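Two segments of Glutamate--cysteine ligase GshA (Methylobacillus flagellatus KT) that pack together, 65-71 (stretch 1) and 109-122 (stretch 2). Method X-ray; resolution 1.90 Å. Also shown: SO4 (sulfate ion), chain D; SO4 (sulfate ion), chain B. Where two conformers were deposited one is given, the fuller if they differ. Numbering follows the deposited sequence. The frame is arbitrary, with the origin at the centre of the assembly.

Stretch 1 65-71: FPGGFNN
Stretch 2 (109-122) TFYLRNVHALTHIL

OD1 of N114, a single side-chain oxygen, accepts the one hydrogen bond across the contact, donated by the backbone N of F69 (F69 N to N114 OD1 2.9 Å, N-H...acceptor angle 156°). N114 OD1 also lies 3.0 Å from G67 C and 3.3 Å from G68 N, but the angle at G68 N is too poor for a second bond. N114 reaches this position with chi1 at 162° (t) and chi2 at 74°; its CA-to-CB bond points sideways, and the end of the side chain turns nearer to the loop, while its ND2 is hydrogen-bonded elsewhere in the structure.

Stretch 2, residues 109-122, is helical throughout, with phi/psi close to -62/-43 and i to i+4 backbone hydrogen bonds. Stretch 1 begins as loop, with F65 at -134/61 and P66 at -62/140, passes through G67 (-123/22) and G68 (-126/35), and then enters a 3-10 segment at F69 (-60/-26), N70 (-73/-11) and N71 (-93/-5). A bond from N71 N to G68 O (3.0 Å) closes this turn. The closest CA atoms across the contact are those of N70 and N114, 4.7 Å apart.

F69 buries the largest area of any residue in the contact. Its CA-to-CB bond points toward the helix, and chi1 of -77° (m) with chi2 of -84° places the ring against N114, L118 and I121, which span two turns of the helix. L118 CD1 sits over one face of the F69 ring, 4.0 Å from its centroid and 12° off the normal, a CH-pi contact; L118 adopts chi1 177° (t) and chi2 57° (p). N114 OD1 instead meets the ring edge, 3.3 Å from F69 CD2. I121 (chi1 -67°, chi2 157°) brings its CD1 to 3.8 Å from F69 CD1, and CB of A117 lies 4.0 Å from F69 CB.

The backbone of stretch 1 passes close to A117, whose CB is 3.7 Å from F69 C and 3.6 Å from N70 N. N70, with chi1 58° (p) and chi2 -60°, packs along the preceding turn, its CB 3.6 Å from R113 O and its OD1 3.5 Å from N114 CB, without a hydrogen bond to the helix.

At G67 the backbone N donates to O4 of the chain B sulfate (2.8 Å, 156°). Further along the helix, H120 ND1 donates to O2 of the chain D sulfate (2.8 Å); that oxygen lies at the ring edge, near the plane of the imidazole.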

ATOM      1  N   PHE A  65       8.272  13.487 -12.721  1.00 13.40           N
ATOM      2  CA  PHE A  65       9.650  13.064 -12.443  1.00 13.81           C
ATOM      3  C   PHE A  65      10.129  13.595 -11.079  1.00 13.61           C
ATOM      4  O   PHE A  65      11.095  14.364 -10.986  1.00 12.63           O
ATOM      5  CB  PHE A  65      10.580  13.554 -13.579  1.00 14.00           C
ATOM      6  CG  PHE A  65       9.960  13.470 -14.940  1.00 14.29           C
ATOM      7  CD1 PHE A  65       9.136  14.509 -15.404  1.00 18.09           C
ATOM      8  CD2 PHE A  65      10.197  12.373 -15.768  1.00 14.97           C
ATOM      9  CE1 PHE A  65       8.559  14.457 -16.663  1.00 18.82           C
ATOM     10  CE2 PHE A  65       9.620  12.297 -17.037  1.00 18.05           C
ATOM     11  CZ  PHE A  65       8.782  13.329 -17.481  1.00 19.50           C
ATOM     12  N   PRO A  66       9.443  13.199  -9.991  1.00 14.11           N
ATOM     13  CA  PRO A  66       9.726  13.824  -8.695  1.00 14.08           C
ATOM     14  C   PRO A  66      11.155  13.595  -8.235  1.00 13.77           C
ATOM     15  O   PRO A  66      11.680  12.488  -8.388  1.00 14.29           O
ATOM     16  CB  PRO A  66       8.700  13.172  -7.728  1.00 14.18           C
ATOM     17  CG  PRO A  66       8.003  12.130  -8.493  1.00 16.05           C
ATOM     18  CD  PRO A  66       8.330  12.228  -9.931  1.00 14.94           C
ATOM     19  N   GLY A  67      11.754  14.625  -7.659  1.00 13.30           N
ATOM     20  CA  GLY A  67      13.156  14.594  -7.288  1.00 14.29           C
ATOM     21  C   GLY A  67      13.483  14.850  -5.834  1.00 13.79           C
ATOM     22  O   GLY A  67      14.597  15.238  -5.518  1.00 14.79           O
ATOM     23  N   GLY A  68      12.502  14.643  -4.947  1.00 13.26           N
ATOM     24  CA  GLY A  68      12.673  14.893  -3.534  1.00 12.98           C
ATOM     25  C   GLY A  68      12.317  13.674  -2.671  1.00 13.44           C
ATOM     26  O   GLY A  68      11.834  13.815  -1.547  1.00 13.52           O
ATOM     27  N   PHE A  69      12.593  12.473  -3.170  1.00 12.51           N
ATOM     28  CA  PHE A  69      12.332  11.234  -2.393  1.00 12.38           C
ATOM     29  C   PHE A  69      13.078  11.152  -1.071  1.00 13.15           C
ATOM     30  O   PHE A  69      12.637  10.470  -0.146  1.00 13.29           O
ATOM     31  CB  PHE A  69      12.583   9.974  -3.256  1.00 12.52           C
ATOM     32  CG  PHE A  69      11.465   9.699  -4.213  1.00 11.63           C
ATOM     33  CD1 PHE A  69      10.348   8.994  -3.799  1.00 11.60           C
ATOM     34  CD2 PHE A  69      11.522  10.157  -5.514  1.00 11.72           C
ATOM     35  CE1 PHE A  69       9.282   8.773  -4.688  1.00 11.28           C
ATOM     36  CE2 PHE A  69      10.482   9.945  -6.406  1.00 11.74           C
ATOM     37  CZ  PHE A  69       9.337   9.263  -5.990  1.00 12.66           C
ATOM     38  N   ASN A  70      14.201  11.835  -0.969  1.00 12.46           N
ATOM     39  CA  ASN A  70      14.964  11.855   0.260  1.00 13.22           C
ATOM     40  C   ASN A  70      14.304  12.700   1.372  1.00 13.96           C
ATOM     41  O   ASN A  70      14.739  12.652   2.505  1.00 14.00           O
ATOM     42  CB  ASN A  70      16.353  12.404  -0.014  1.00 13.65           C
ATOM     43  CG  ASN A  70      16.345  13.812  -0.621  1.00 14.95           C
ATOM     44  OD1 ASN A  70      15.790  14.029  -1.688  1.00 13.72           O
ATOM     45  ND2 ASN A  70      17.021  14.769   0.057  1.00 15.71           N
ATOM     46  N   ASN A  71      13.274  13.466   1.011  1.00 13.11           N
ATOM     47  CA  ASN A  71      12.569  14.344   1.958  1.00 14.28           C
ATOM     48  C   ASN A  71      11.361  13.700   2.590  1.00 14.26           C
ATOM     49  O   ASN A  71      10.699  14.316   3.432  1.00 15.11           O
ATOM     50  CB  ASN A  71      12.096  15.630   1.257  1.00 13.94           C
ATOM     51  CG  ASN A  71      13.232  16.441   0.637  1.00 15.68           C
ATOM     52  OD1 ASN A  71      14.340  16.458   1.148  1.00 15.41           O
ATOM     53  ND2 ASN A  71      12.917  17.177  -0.439  1.00 16.29           N
ATOM     54  N   THR A 109      24.068  17.727  -4.152  1.00 30.93           N
ATOM     55  CA  THR A 109      24.094  16.680  -3.118  1.00 30.12           C
ATOM     56  C   THR A 109      22.684  16.202  -2.776  1.00 28.61           C
ATOM     57  O   THR A 109      22.474  14.998  -2.584  1.00 26.74           O
ATOM     58  CB  THR A 109      24.820  17.162  -1.824  1.00 30.61           C
ATOM     59  OG1 THR A 109      26.209  17.303  -2.118  1.00 32.18           O
ATOM     60  CG2 THR A 109      24.676  16.154  -0.662  1.00 31.63           C
ATOM     61  N   PHE A 110      21.729  17.142  -2.725  1.00 26.74           N
ATOM     62  CA  PHE A 110      20.351  16.795  -2.441  1.00 25.52           C
ATOM     63  C   PHE A 110      19.726  15.950  -3.547  1.00 22.83           C
ATOM     64  O   PHE A 110      18.975  15.023  -3.240  1.00 21.08           O
ATOM     65  CB  PHE A 110      19.500  18.022  -2.163  1.00 26.98           C
ATOM     66  CG  PHE A 110      19.981  18.835  -0.995  1.00 30.31           C
ATOM     67  CD1 PHE A 110      20.320  18.230   0.196  1.00 33.67           C
ATOM     68  CD2 PHE A 110      20.121  20.197  -1.113  1.00 35.74           C
ATOM     69  CE1 PHE A 110      20.771  18.971   1.269  1.00 36.33           C
ATOM     70  CE2 PHE A 110      20.584  20.962  -0.029  1.00 38.39           C
ATOM     71  CZ  PHE A 110      20.907  20.341   1.156  1.00 37.89           C
ATOM     72  N   TYR A 111      20.012  16.290  -4.811  1.00 20.49           N
ATOM     73  CA  TYR A 111      19.543  15.492  -5.936  1.00 19.08           C
ATOM     74  C   TYR A 111      20.142  14.056  -5.867  1.00 17.79           C
ATOM     75  O   TYR A 111      19.432  13.080  -6.059  1.00 15.71           O
ATOM     76  CB  TYR A 111      19.798  16.147  -7.317  1.00 18.86           C
ATOM     77  CG  TYR A 111      19.210  15.236  -8.366  1.00 18.10           C
ATOM     78  CD1 TYR A 111      17.825  15.055  -8.444  1.00 19.26           C
ATOM     79  CD2 TYR A 111      20.020  14.450  -9.182  1.00 18.59           C
ATOM     80  CE1 TYR A 111      17.263  14.160  -9.327  1.00 15.92           C
ATOM     81  CE2 TYR A 111      19.456  13.562 -10.118  1.00 17.81           C
ATOM     82  CZ  TYR A 111      18.073  13.408 -10.164  1.00 17.99           C
ATOM     83  OH  TYR A 111      17.464  12.495 -10.994  1.00 15.18           O
ATOM     84  N   LEU A 112      21.426  13.935  -5.555  1.00 17.26           N
ATOM     85  CA  LEU A 112      22.040  12.609  -5.384  1.00 17.32           C
ATOM     86  C   LEU A 112      21.412  11.836  -4.213  1.00 16.23           C
ATOM     87  O   LEU A 112      21.215  10.628  -4.301  1.00 15.17           O
ATOM     88  CB  LEU A 112      23.535  12.712  -5.212  1.00 18.35           C
ATOM     89  CG  LEU A 112      24.284  13.362  -6.395  1.00 22.10           C
ATOM     90  CD1 LEU A 112      25.801  13.510  -6.043  1.00 22.99           C
ATOM     91  CD2 LEU A 112      24.056  12.589  -7.703  1.00 22.96           C
ATOM     92  N   ARG A 113      21.083  12.517  -3.131  1.00 15.48           N
ATOM     93  CA  ARG A 113      20.339  11.867  -2.047  1.00 15.55           C
ATOM     94  C   ARG A 113      18.960  11.386  -2.472  1.00 14.60           C
ATOM     95  O   ARG A 113      18.522  10.302  -2.040  1.00 14.25           O
ATOM     96  CB  ARG A 113      20.211  12.796  -0.826  1.00 17.07           C
ATOM     97  CG  ARG A 113      21.559  13.089  -0.198  1.00 19.42           C
ATOM     98  CD  ARG A 113      21.463  14.130   0.879  1.00 25.79           C
ATOM     99  NE  ARG A 113      22.804  14.355   1.409  1.00 29.67           N
ATOM    100  CZ  ARG A 113      23.136  15.283   2.299  1.00 33.63           C
ATOM    101  NH1 ARG A 113      22.212  16.105   2.799  1.00 33.18           N
ATOM    102  NH2 ARG A 113      24.409  15.368   2.699  1.00 33.67           N
ATOM    103  N   ASN A 114      18.286  12.173  -3.309  1.00 13.42           N
ATOM    104  CA  ASN A 114      17.037  11.713  -3.924  1.00 13.25           C
ATOM    105  C   ASN A 114      17.236  10.424  -4.718  1.00 13.20           C
ATOM    106  O   ASN A 114      16.457   9.479  -4.603  1.00 12.89           O
ATOM    107  CB  ASN A 114      16.471  12.787  -4.834  1.00 12.87           C
ATOM    108  CG  ASN A 114      15.463  12.269  -5.800  1.00 13.75           C
ATOM    109  OD1 ASN A 114      14.309  11.951  -5.416  1.00 10.65           O
ATOM    110  ND2 ASN A 114      15.882  12.171  -7.098  1.00 11.66           N
ATOM    111  N   VAL A 115      18.265  10.395  -5.552  1.00 13.24           N
ATOM    112  CA  VAL A 115      18.557   9.186  -6.320  1.00 13.43           C
ATOM    113  C   VAL A 115      18.757   7.972  -5.454  1.00 12.29           C
ATOM    114  O   VAL A 115      18.164   6.919  -5.744  1.00 13.25           O
ATOM    115  CB  VAL A 115      19.718   9.370  -7.302  1.00 13.96           C
ATOM    116  CG1 VAL A 115      19.999   8.006  -8.066  1.00 13.38           C
ATOM    117  CG2 VAL A 115      19.332  10.513  -8.298  1.00 14.00           C
ATOM    118  N   HIS A 116      19.537   8.105  -4.397  1.00 13.23           N
ATOM    119  CA  HIS A 116      19.734   7.015  -3.445  1.00 14.36           C
ATOM    120  C   HIS A 116      18.422   6.541  -2.793  1.00 14.01           C
ATOM    121  O   HIS A 116      18.157   5.336  -2.730  1.00 13.29           O
ATOM    122  CB  HIS A 116      20.728   7.398  -2.365  1.00 15.40           C
ATOM    123  CG  HIS A 116      20.850   6.377  -1.283  1.00 20.13           C
ATOM    124  ND1 HIS A 116      21.733   5.321  -1.354  1.00 29.40           N
ATOM    125  CD2 HIS A 116      20.201   6.247  -0.099  1.00 25.66           C
ATOM    126  CE1 HIS A 116      21.603   4.569  -0.274  1.00 29.73           C
ATOM    127  NE2 HIS A 116      20.669   5.106   0.500  1.00 28.39           N
ATOM    128  N   ALA A 117      17.611   7.495  -2.335  1.00 13.30           N
ATOM    129  CA  ALA A 117      16.307   7.192  -1.678  1.00 13.34           C
ATOM    130  C   ALA A 117      15.338   6.507  -2.624  1.00 12.48           C
ATOM    131  O   ALA A 117      14.676   5.533  -2.254  1.00 12.05           O
ATOM    132  CB  ALA A 117      15.683   8.507  -1.131  1.00 13.69           C
ATOM    133  N   LEU A 118      15.248   7.019  -3.863  1.00 12.54           N
ATOM    134  CA  LEU A 118      14.417   6.409  -4.894  1.00 12.32           C
ATOM    135  C   LEU A 118      14.865   4.985  -5.258  1.00 12.00           C
ATOM    136  O   LEU A 118      14.052   4.044  -5.341  1.00 11.96           O
ATOM    137  CB  LEU A 118      14.351   7.307  -6.136  1.00 11.87           C
ATOM    138  CG  LEU A 118      13.568   6.764  -7.319  1.00 12.15           C
ATOM    139  CD1 LEU A 118      12.084   6.393  -7.039  1.00 11.02           C
ATOM    140  CD2 LEU A 118      13.669   7.787  -8.490  1.00 12.15           C
ATOM    141  N   THR A 119      16.169   4.805  -5.437  1.00 12.33           N
ATOM    142  CA  THR A 119      16.743   3.505  -5.753  0.70 11.78           C
ATOM    143  C   THR A 119      16.430   2.487  -4.643  1.00 12.09           C
ATOM    144  O   THR A 119      16.085   1.318  -4.908  1.00 11.89           O
ATOM    145  CB  THR A 119      18.263   3.612  -5.973  0.70 11.96           C
ATOM    146  OG1 THR A 119      18.536   4.535  -7.042  0.70 11.95           O
ATOM    147  CG2 THR A 119      18.835   2.258  -6.291  0.70 10.03           C
ATOM    148  N   HIS A 120      16.508   2.955  -3.402  1.00 11.60           N
ATOM    149  CA  HIS A 120      16.235   2.116  -2.237  1.00 11.93           C
ATOM    150  C   HIS A 120      14.783   1.623  -2.241  1.00 12.01           C
ATOM    151  O   HIS A 120      14.513   0.418  -2.052  1.00 10.49           O
ATOM    152  CB  HIS A 120      16.486   2.870  -0.946  1.00 12.58           C
ATOM    153  CG  HIS A 120      16.184   2.060   0.289  1.00 13.99           C
ATOM    154  ND1 HIS A 120      16.896   0.931   0.624  1.00 16.01           N
ATOM    155  CD2 HIS A 120      15.255   2.224   1.262  1.00 18.49           C
ATOM    156  CE1 HIS A 120      16.391   0.413   1.738  1.00 18.30           C
ATOM    157  NE2 HIS A 120      15.400   1.185   2.147  1.00 18.28           N
ATOM    158  N   ILE A 121      13.855   2.531  -2.496  1.00 11.09           N
ATOM    159  CA  ILE A 121      12.426   2.129  -2.608  1.00 10.31           C
ATOM    160  C   ILE A 121      12.213   1.077  -3.677  1.00 11.38           C
ATOM    161  O   ILE A 121      11.525   0.076  -3.466  1.00 11.74           O
ATOM    162  CB  ILE A 121      11.506   3.350  -2.863  1.00 10.33           C
ATOM    163  CG1 ILE A 121      11.480   4.283  -1.652  1.00 12.61           C
ATOM    164  CG2 ILE A 121      10.046   2.911  -3.268  1.00  9.02           C
ATOM    165  CD1 ILE A 121      11.075   5.747  -2.052  1.00 11.67           C
ATOM    166  N   LEU A 122      12.807   1.290  -4.853  1.00 12.01           N
ATOM    167  CA  LEU A 122      12.612   0.403  -5.991  1.00 11.68           C
ATOM    168  C   LEU A 122      13.239  -0.987  -5.738  1.00 12.08           C
ATOM    169  O   LEU A 122      12.669  -1.988  -6.148  1.00 11.47           O
ATOM    170  CB  LEU A 122      13.195   1.034  -7.262  1.00 11.94           C
ATOM    171  CG  LEU A 122      12.540   2.351  -7.726  1.00 12.97           C
ATOM    172  CD1 LEU A 122      13.413   3.044  -8.789  1.00 13.64           C
ATOM    173  CD2 LEU A 122      11.142   2.134  -8.245  1.00 14.34           C
TER
HETATM  174  S   SO4 D 434      19.779   0.145  -1.299  0.75 33.43           S
HETATM  175  O1  SO4 D 434      20.171   1.039  -0.240  0.75 33.00           O
HETATM  176  O2  SO4 D 434      18.566  -0.648  -0.995  0.75 29.08           O
HETATM  177  O3  SO4 D 434      19.486   1.105  -2.362  0.75 35.96           O
HETATM  178  O4  SO4 D 434      20.786  -0.740  -1.875  0.75 28.52           O
HETATM  179  S   SO4 B 432       9.668  17.699  -6.742  1.00 21.90           S
HETATM  180  O1  SO4 B 432      10.024  18.423  -5.544  1.00 27.96           O
HETATM  181  O2  SO4 B 432       8.933  16.620  -6.160  1.00 25.53           O
HETATM  182  O3  SO4 B 432       8.813  18.472  -7.615  1.00 23.72           O
HETATM  183  O4  SO4 B 432      10.875  17.228  -7.455  1.00 22.65           O